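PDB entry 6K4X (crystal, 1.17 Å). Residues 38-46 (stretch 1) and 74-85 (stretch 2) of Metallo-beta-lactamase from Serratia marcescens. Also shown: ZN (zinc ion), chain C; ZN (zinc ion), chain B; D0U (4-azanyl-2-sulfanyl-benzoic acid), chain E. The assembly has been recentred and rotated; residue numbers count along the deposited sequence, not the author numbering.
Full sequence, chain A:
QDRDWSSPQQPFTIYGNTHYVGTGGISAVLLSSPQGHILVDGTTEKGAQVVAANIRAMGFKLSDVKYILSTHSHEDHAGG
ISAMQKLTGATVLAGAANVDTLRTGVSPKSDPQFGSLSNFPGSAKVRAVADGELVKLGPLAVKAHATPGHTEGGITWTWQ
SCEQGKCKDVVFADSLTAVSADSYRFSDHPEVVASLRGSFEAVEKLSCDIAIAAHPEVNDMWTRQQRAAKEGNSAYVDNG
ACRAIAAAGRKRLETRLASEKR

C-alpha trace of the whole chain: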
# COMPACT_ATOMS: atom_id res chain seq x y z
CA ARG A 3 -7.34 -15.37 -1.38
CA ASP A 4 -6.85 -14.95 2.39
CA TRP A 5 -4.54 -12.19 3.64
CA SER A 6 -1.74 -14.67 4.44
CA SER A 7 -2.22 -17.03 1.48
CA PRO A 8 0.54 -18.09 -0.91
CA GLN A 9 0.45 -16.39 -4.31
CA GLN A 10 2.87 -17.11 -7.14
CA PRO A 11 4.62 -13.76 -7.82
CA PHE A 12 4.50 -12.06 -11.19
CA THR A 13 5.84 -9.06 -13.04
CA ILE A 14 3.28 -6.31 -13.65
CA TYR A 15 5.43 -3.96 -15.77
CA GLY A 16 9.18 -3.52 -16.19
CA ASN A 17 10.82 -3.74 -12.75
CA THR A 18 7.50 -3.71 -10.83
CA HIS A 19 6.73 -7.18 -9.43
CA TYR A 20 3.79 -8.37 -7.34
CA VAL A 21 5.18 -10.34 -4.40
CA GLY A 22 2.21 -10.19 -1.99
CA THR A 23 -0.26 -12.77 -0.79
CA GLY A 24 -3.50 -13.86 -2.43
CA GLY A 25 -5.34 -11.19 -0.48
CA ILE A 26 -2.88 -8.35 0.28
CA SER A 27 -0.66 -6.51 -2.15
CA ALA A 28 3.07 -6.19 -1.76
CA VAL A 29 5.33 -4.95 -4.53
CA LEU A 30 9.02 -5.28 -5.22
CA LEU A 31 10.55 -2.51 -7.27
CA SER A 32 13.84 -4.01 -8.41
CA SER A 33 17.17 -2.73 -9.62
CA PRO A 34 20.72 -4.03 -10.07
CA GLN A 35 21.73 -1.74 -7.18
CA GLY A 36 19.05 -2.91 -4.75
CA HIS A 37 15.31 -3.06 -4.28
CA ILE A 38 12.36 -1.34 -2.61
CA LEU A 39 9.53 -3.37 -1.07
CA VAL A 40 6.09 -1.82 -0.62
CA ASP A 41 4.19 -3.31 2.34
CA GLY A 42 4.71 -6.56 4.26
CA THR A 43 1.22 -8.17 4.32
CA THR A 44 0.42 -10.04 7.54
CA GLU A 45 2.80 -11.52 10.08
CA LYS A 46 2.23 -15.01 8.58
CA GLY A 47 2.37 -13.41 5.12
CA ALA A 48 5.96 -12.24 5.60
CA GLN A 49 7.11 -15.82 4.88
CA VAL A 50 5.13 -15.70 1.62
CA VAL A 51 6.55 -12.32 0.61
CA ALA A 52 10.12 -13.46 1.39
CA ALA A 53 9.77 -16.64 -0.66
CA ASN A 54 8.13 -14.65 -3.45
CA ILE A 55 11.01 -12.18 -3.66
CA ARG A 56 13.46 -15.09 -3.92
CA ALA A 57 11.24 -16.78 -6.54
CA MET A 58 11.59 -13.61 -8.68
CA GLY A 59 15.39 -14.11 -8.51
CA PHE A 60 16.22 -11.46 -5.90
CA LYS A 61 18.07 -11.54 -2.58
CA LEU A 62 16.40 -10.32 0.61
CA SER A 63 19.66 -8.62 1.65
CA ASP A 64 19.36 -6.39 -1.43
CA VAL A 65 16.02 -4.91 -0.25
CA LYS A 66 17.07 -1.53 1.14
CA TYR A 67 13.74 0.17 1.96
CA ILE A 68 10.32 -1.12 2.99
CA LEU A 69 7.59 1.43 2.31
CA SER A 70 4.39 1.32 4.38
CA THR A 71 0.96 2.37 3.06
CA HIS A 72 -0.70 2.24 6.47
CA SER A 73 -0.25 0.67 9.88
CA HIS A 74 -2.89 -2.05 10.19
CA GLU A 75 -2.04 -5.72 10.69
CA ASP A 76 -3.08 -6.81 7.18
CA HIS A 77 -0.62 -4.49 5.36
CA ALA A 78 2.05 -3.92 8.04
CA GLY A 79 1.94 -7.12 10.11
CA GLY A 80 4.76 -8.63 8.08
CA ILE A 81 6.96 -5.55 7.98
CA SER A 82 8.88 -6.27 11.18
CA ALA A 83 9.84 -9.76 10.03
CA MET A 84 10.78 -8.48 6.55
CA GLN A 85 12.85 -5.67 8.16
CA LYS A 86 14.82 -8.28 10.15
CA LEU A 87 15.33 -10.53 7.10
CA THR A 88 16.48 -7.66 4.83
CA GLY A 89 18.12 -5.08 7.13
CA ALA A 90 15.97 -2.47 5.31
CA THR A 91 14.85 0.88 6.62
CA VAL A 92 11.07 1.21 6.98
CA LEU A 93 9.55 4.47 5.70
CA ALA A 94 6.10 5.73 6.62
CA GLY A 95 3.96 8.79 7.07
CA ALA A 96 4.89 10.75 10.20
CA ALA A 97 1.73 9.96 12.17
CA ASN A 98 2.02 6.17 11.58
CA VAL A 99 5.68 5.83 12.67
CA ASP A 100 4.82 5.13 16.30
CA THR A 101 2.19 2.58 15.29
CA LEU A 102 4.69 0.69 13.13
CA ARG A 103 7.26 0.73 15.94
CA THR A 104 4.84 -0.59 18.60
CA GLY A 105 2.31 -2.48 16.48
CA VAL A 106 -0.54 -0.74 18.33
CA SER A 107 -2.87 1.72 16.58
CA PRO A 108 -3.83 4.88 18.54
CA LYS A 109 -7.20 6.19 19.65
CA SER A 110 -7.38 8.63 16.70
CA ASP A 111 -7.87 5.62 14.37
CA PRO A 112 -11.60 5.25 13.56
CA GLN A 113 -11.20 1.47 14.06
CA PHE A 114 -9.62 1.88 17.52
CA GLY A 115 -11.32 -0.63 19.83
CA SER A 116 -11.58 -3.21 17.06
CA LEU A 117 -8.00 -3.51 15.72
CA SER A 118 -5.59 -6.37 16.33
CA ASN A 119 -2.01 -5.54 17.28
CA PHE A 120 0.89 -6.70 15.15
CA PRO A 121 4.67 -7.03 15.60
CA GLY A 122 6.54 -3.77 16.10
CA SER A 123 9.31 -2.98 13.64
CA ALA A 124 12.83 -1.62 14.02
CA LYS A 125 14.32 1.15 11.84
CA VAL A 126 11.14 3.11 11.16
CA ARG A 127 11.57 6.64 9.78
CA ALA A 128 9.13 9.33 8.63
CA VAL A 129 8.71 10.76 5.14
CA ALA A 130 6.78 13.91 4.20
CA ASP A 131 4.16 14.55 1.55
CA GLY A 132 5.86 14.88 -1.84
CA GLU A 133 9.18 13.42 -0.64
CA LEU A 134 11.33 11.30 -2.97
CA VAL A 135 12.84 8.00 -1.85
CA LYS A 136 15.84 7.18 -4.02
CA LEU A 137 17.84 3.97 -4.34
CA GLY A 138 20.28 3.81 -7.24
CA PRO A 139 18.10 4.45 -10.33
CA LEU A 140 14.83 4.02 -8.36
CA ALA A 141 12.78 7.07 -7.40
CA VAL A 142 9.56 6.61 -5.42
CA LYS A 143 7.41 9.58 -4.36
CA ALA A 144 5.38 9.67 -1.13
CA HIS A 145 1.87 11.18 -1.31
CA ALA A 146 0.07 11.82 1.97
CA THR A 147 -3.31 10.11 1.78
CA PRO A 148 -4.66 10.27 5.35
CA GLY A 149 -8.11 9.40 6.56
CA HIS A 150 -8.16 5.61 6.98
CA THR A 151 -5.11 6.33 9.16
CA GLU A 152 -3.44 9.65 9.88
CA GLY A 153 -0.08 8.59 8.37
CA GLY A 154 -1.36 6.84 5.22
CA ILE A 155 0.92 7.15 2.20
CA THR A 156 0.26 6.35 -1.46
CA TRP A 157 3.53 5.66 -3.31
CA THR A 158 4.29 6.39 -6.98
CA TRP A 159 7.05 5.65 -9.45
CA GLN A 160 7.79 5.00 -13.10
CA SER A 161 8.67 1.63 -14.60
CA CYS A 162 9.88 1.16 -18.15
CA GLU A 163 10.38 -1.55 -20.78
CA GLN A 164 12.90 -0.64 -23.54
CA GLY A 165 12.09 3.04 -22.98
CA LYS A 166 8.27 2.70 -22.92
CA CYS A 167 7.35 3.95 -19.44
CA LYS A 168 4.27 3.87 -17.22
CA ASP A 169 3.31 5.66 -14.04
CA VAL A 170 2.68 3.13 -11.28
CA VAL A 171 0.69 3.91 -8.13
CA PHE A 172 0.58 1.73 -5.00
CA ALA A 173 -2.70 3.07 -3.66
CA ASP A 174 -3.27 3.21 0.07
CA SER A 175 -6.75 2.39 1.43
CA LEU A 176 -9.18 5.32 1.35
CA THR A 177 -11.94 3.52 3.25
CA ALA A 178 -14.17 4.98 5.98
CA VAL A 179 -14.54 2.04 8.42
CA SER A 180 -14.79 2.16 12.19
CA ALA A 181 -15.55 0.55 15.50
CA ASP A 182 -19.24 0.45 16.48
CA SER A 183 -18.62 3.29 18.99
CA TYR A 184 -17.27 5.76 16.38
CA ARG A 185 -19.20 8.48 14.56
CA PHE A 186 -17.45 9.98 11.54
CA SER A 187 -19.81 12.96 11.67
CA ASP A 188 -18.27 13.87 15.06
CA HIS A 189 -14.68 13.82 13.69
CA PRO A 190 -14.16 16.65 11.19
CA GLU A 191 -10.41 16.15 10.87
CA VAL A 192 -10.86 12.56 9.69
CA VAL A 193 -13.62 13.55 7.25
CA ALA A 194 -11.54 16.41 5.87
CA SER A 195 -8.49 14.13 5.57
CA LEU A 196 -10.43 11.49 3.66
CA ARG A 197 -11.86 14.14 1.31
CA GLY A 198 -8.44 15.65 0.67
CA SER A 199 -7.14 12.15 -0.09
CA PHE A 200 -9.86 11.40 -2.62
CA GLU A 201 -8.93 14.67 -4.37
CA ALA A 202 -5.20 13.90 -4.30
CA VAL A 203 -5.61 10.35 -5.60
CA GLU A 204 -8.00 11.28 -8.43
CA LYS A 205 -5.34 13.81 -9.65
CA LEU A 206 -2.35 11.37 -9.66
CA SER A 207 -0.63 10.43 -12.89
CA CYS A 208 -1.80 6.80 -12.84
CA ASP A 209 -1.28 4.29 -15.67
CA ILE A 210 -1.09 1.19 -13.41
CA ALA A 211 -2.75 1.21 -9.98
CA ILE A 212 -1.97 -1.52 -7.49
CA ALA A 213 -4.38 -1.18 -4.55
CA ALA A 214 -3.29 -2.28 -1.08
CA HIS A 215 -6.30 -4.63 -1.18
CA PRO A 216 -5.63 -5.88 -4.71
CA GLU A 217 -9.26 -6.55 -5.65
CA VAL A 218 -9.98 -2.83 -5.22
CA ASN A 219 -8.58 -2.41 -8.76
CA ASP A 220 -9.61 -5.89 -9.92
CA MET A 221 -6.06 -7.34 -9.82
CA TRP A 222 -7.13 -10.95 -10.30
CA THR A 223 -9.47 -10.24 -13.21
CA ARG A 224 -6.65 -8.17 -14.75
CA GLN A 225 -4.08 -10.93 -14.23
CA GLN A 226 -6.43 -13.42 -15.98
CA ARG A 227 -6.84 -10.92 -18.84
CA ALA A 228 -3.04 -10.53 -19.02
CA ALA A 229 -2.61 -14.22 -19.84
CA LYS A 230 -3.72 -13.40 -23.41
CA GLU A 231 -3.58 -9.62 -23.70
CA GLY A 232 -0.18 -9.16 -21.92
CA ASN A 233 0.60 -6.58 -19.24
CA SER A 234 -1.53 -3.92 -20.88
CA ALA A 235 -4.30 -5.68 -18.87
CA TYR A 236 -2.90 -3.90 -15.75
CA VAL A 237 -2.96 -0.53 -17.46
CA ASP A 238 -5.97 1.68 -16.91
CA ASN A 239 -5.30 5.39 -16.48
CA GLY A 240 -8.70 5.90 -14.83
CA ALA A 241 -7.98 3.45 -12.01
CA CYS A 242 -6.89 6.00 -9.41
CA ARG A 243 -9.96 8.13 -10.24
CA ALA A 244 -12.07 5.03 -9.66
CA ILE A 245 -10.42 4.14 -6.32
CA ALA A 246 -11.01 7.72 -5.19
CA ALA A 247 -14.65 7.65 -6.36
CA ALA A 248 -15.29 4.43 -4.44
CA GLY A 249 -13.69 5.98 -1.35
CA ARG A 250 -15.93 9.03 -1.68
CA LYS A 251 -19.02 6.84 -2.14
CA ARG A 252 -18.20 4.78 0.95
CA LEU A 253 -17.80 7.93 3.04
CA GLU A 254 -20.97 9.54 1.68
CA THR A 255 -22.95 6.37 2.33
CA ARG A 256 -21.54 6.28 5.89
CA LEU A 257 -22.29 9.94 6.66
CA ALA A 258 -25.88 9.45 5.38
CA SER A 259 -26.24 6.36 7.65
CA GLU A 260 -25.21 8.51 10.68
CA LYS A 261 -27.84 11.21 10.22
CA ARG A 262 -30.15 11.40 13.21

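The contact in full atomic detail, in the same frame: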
# COMPACT_ATOMS: atom_id res chain seq x y z
N ILE A 38 13.31 -1.93 -3.54
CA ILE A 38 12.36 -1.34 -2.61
C ILE A 38 11.16 -2.27 -2.53
O ILE A 38 10.62 -2.67 -3.57
CB ILE A 38 11.96 0.07 -3.07
CG1 ILE A 38 13.19 0.99 -3.07
CG2 ILE A 38 10.83 0.62 -2.21
CD1 ILE A 38 12.95 2.37 -3.64
N LEU A 39 10.73 -2.59 -1.31
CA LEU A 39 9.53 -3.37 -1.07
C LEU A 39 8.44 -2.44 -0.56
O LEU A 39 8.71 -1.64 0.35
CB LEU A 39 9.82 -4.45 -0.04
CG LEU A 39 8.63 -5.30 0.41
CD1 LEU A 39 8.08 -6.13 -0.73
CD2 LEU A 39 9.02 -6.19 1.57
N VAL A 40 7.24 -2.56 -1.12
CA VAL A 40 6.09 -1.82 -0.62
C VAL A 40 5.16 -2.79 0.08
O VAL A 40 4.64 -3.73 -0.56
CB VAL A 40 5.34 -1.09 -1.75
CG1 VAL A 40 4.23 -0.23 -1.17
CG2 VAL A 40 6.30 -0.27 -2.60
N ASP A 41 5.03 -2.59 1.39
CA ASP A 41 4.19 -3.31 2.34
C ASP A 41 4.75 -4.70 2.66
O ASP A 41 5.62 -5.23 1.97
CB ASP A 41 2.71 -3.34 1.96
CG ASP A 41 2.00 -2.06 2.35
OD1 ASP A 41 2.54 -1.28 3.19
OD2 ASP A 41 0.89 -1.85 1.82
N GLY A 42 4.25 -5.28 3.76
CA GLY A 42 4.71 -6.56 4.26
C GLY A 42 3.63 -7.63 4.33
O GLY A 42 3.96 -8.79 4.62
N THR A 43 2.37 -7.28 4.08
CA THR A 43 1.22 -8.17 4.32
C THR A 43 1.15 -8.47 5.82
O THR A 43 1.45 -7.61 6.64
CB THR A 43 1.18 -9.39 3.39
OG1 THR A 43 1.99 -10.50 3.83
CG2 THR A 43 1.53 -9.01 1.97
N THR A 44 0.63 -9.66 6.16
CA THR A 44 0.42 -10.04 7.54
C THR A 44 1.69 -10.64 8.11
O THR A 44 2.67 -10.90 7.41
CB THR A 44 -0.68 -11.09 7.68
OG1 THR A 44 -0.23 -12.23 6.94
CG2 THR A 44 -2.03 -10.64 7.16
N GLU A 45 1.69 -10.88 9.43
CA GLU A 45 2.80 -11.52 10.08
C GLU A 45 3.08 -12.89 9.42
O GLU A 45 4.20 -13.15 9.04
CB GLU A 45 2.46 -11.63 11.56
CG GLU A 45 3.40 -12.45 12.40
CD GLU A 45 3.01 -12.45 13.88
OE1 GLU A 45 1.91 -11.93 14.22
OE2 GLU A 45 3.81 -12.95 14.67
N LYS A 46 2.05 -13.71 9.24
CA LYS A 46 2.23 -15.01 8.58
C LYS A 46 2.64 -14.78 7.12
O LYS A 46 3.43 -15.54 6.55
CB LYS A 46 0.93 -15.81 8.66
CG LYS A 46 0.61 -16.41 10.03
CD LYS A 46 -0.50 -17.43 9.98
CE LYS A 46 -1.78 -16.90 9.38
NZ LYS A 46 -2.25 -15.70 10.10
N HIS A 74 -2.00 -1.01 9.67
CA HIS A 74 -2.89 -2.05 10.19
C HIS A 74 -2.27 -3.41 9.89
O HIS A 74 -1.42 -3.54 9.01
CB HIS A 74 -4.28 -1.98 9.56
CG HIS A 74 -5.02 -0.75 9.94
ND1 HIS A 74 -6.01 -0.19 9.18
CD2 HIS A 74 -4.93 -0.00 11.07
CE1 HIS A 74 -6.47 0.86 9.81
NE2 HIS A 74 -5.84 1.00 10.96
N GLU A 75 -2.67 -4.40 10.67
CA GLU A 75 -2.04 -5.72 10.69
C GLU A 75 -2.02 -6.39 9.31
O GLU A 75 -1.15 -7.22 9.06
CB GLU A 75 -2.71 -6.61 11.72
CG GLU A 75 -4.11 -7.07 11.35
CD GLU A 75 -4.85 -8.05 12.25
OE1 GLU A 75 -4.19 -8.97 12.76
OE2 GLU A 75 -6.09 -7.92 12.41
N ASP A 76 -3.02 -6.14 8.47
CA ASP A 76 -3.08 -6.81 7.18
C ASP A 76 -2.01 -6.31 6.19
O ASP A 76 -1.60 -7.09 5.33
CB ASP A 76 -4.48 -6.72 6.57
CG ASP A 76 -5.08 -5.34 6.40
OD1 ASP A 76 -4.75 -4.43 7.19
OD2 ASP A 76 -5.92 -5.21 5.48
N HIS A 77 -1.62 -5.04 6.28
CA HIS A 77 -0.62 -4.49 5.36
C HIS A 77 0.77 -4.47 5.99
O HIS A 77 1.79 -4.54 5.27
CB HIS A 77 -1.00 -3.08 4.92
CG HIS A 77 -2.39 -3.03 4.40
ND1 HIS A 77 -2.75 -3.49 3.14
CD2 HIS A 77 -3.54 -2.69 5.03
CE1 HIS A 77 -4.07 -3.40 3.04
NE2 HIS A 77 -4.59 -2.94 4.17
N ALA A 78 0.82 -4.23 7.30
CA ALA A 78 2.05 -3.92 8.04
C ALA A 78 2.47 -5.06 8.97
O ALA A 78 3.57 -5.02 9.51
CB ALA A 78 1.90 -2.67 8.86
N GLY A 79 1.62 -6.07 9.16
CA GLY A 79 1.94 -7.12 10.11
C GLY A 79 3.22 -7.85 9.79
O GLY A 79 3.88 -8.35 10.72
N GLY A 80 3.57 -7.94 8.51
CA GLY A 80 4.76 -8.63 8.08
C GLY A 80 5.99 -7.75 7.99
O GLY A 80 7.07 -8.26 7.67
N ILE A 81 5.85 -6.44 8.19
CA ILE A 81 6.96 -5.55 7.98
C ILE A 81 8.11 -5.85 8.94
O ILE A 81 9.25 -5.84 8.52
CB ILE A 81 6.53 -4.07 8.03
CG1 ILE A 81 5.68 -3.78 6.79
CG2 ILE A 81 7.76 -3.17 8.14
CD1 ILE A 81 5.14 -2.38 6.72
N SER A 82 7.80 -6.09 10.22
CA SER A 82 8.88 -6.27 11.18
C SER A 82 9.77 -7.45 10.79
O SER A 82 10.99 -7.39 10.83
CB SER A 82 8.32 -6.45 12.56
OG SER A 82 9.36 -6.70 13.50
N ALA A 83 9.12 -8.56 10.42
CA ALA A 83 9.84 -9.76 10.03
C ALA A 83 10.66 -9.49 8.77
O ALA A 83 11.81 -9.92 8.65
CB ALA A 83 8.91 -10.93 9.84
N MET A 84 10.06 -8.82 7.79
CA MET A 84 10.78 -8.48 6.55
C MET A 84 11.95 -7.53 6.85
O MET A 84 13.02 -7.65 6.24
CB MET A 84 9.84 -7.86 5.53
CG MET A 84 8.81 -8.82 4.92
SD MET A 84 9.48 -10.31 4.20
CE MET A 84 10.87 -9.62 3.28
N GLN A 85 11.78 -6.60 7.78
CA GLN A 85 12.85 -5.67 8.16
C GLN A 85 14.04 -6.46 8.71
O GLN A 85 15.17 -6.23 8.35
CB GLN A 85 12.32 -4.66 9.17
CG GLN A 85 13.26 -3.49 9.44
CD GLN A 85 14.47 -3.88 10.26
OE1 GLN A 85 14.38 -4.63 11.23
NE2 GLN A 85 15.62 -3.38 9.87
ZN ZN C . -6.48 -3.34 4.79
ZN ZN B . -6.48 -0.53 7.20
O2 D0U E . -7.48 -1.41 4.14
C7 D0U E . -8.73 -1.28 4.18
O1 D0U E . -9.35 -0.63 3.29
C3 D0U E . -9.53 -1.86 5.28
C2 D0U E . -10.94 -1.86 5.09
C4 D0U E . -8.98 -2.40 6.46
S1 D0U E . -7.34 -2.62 6.87
C5 D0U E . -9.89 -2.89 7.42
C6 D0U E . -11.28 -2.88 7.24
N1 D0U E . -12.13 -3.41 8.20
C1 D0U E . -11.78 -2.39 6.07
O HOH W 1 -0.84 -3.82 1.19
O HOH W 2 -0.66 -9.59 10.80

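The contact is chiefly one of backbone against backbone: the loop that follows strand 38-40 lies along the metal-binding segment, with CA atoms 4.2 Å apart for Thr-43 and His-77 and 4.0 Å for Glu-45 and Gly-80. Two hydrogen bonds fix this register. Gly-42 N donates to His-77 O (3.0 Å, N-H...O angle 158°), and Gly-80 N donates to Thr-43 O (2.8 Å, 149°). Gly-79 N is also 3.0 Å from Thr-43 O, but its angle is poor, and it bonds weakly to Glu-75 O instead.

Such closeness depends on glycine. An ideal CB on Gly-42 would fall 2.6 Å from Ile-81 N, and one on Gly-80 would fall 2.2 Å from Gly-42 O. CA-H...O contacts add to the seam, among them Thr-44 CA to Glu-75 O at 3.6 Å (161°).

Side chains contribute less. Leu-39 CD2 meets Met-84 CE at 4.3 Å, an apolar contact beside the polar seam.

Water 1 links the stretches by donating to Asp-41 OD2 and accepting from His-77 ND1, each at 2.7 Å. This leaves His-77 NE2 free to bind zinc (chain C) at 2.0 Å, alongside Asp-76 OD2 at 2.1 Å. Water 2 accepts from Glu-45 N and donates to Glu-75 O, both at 3.0 Å.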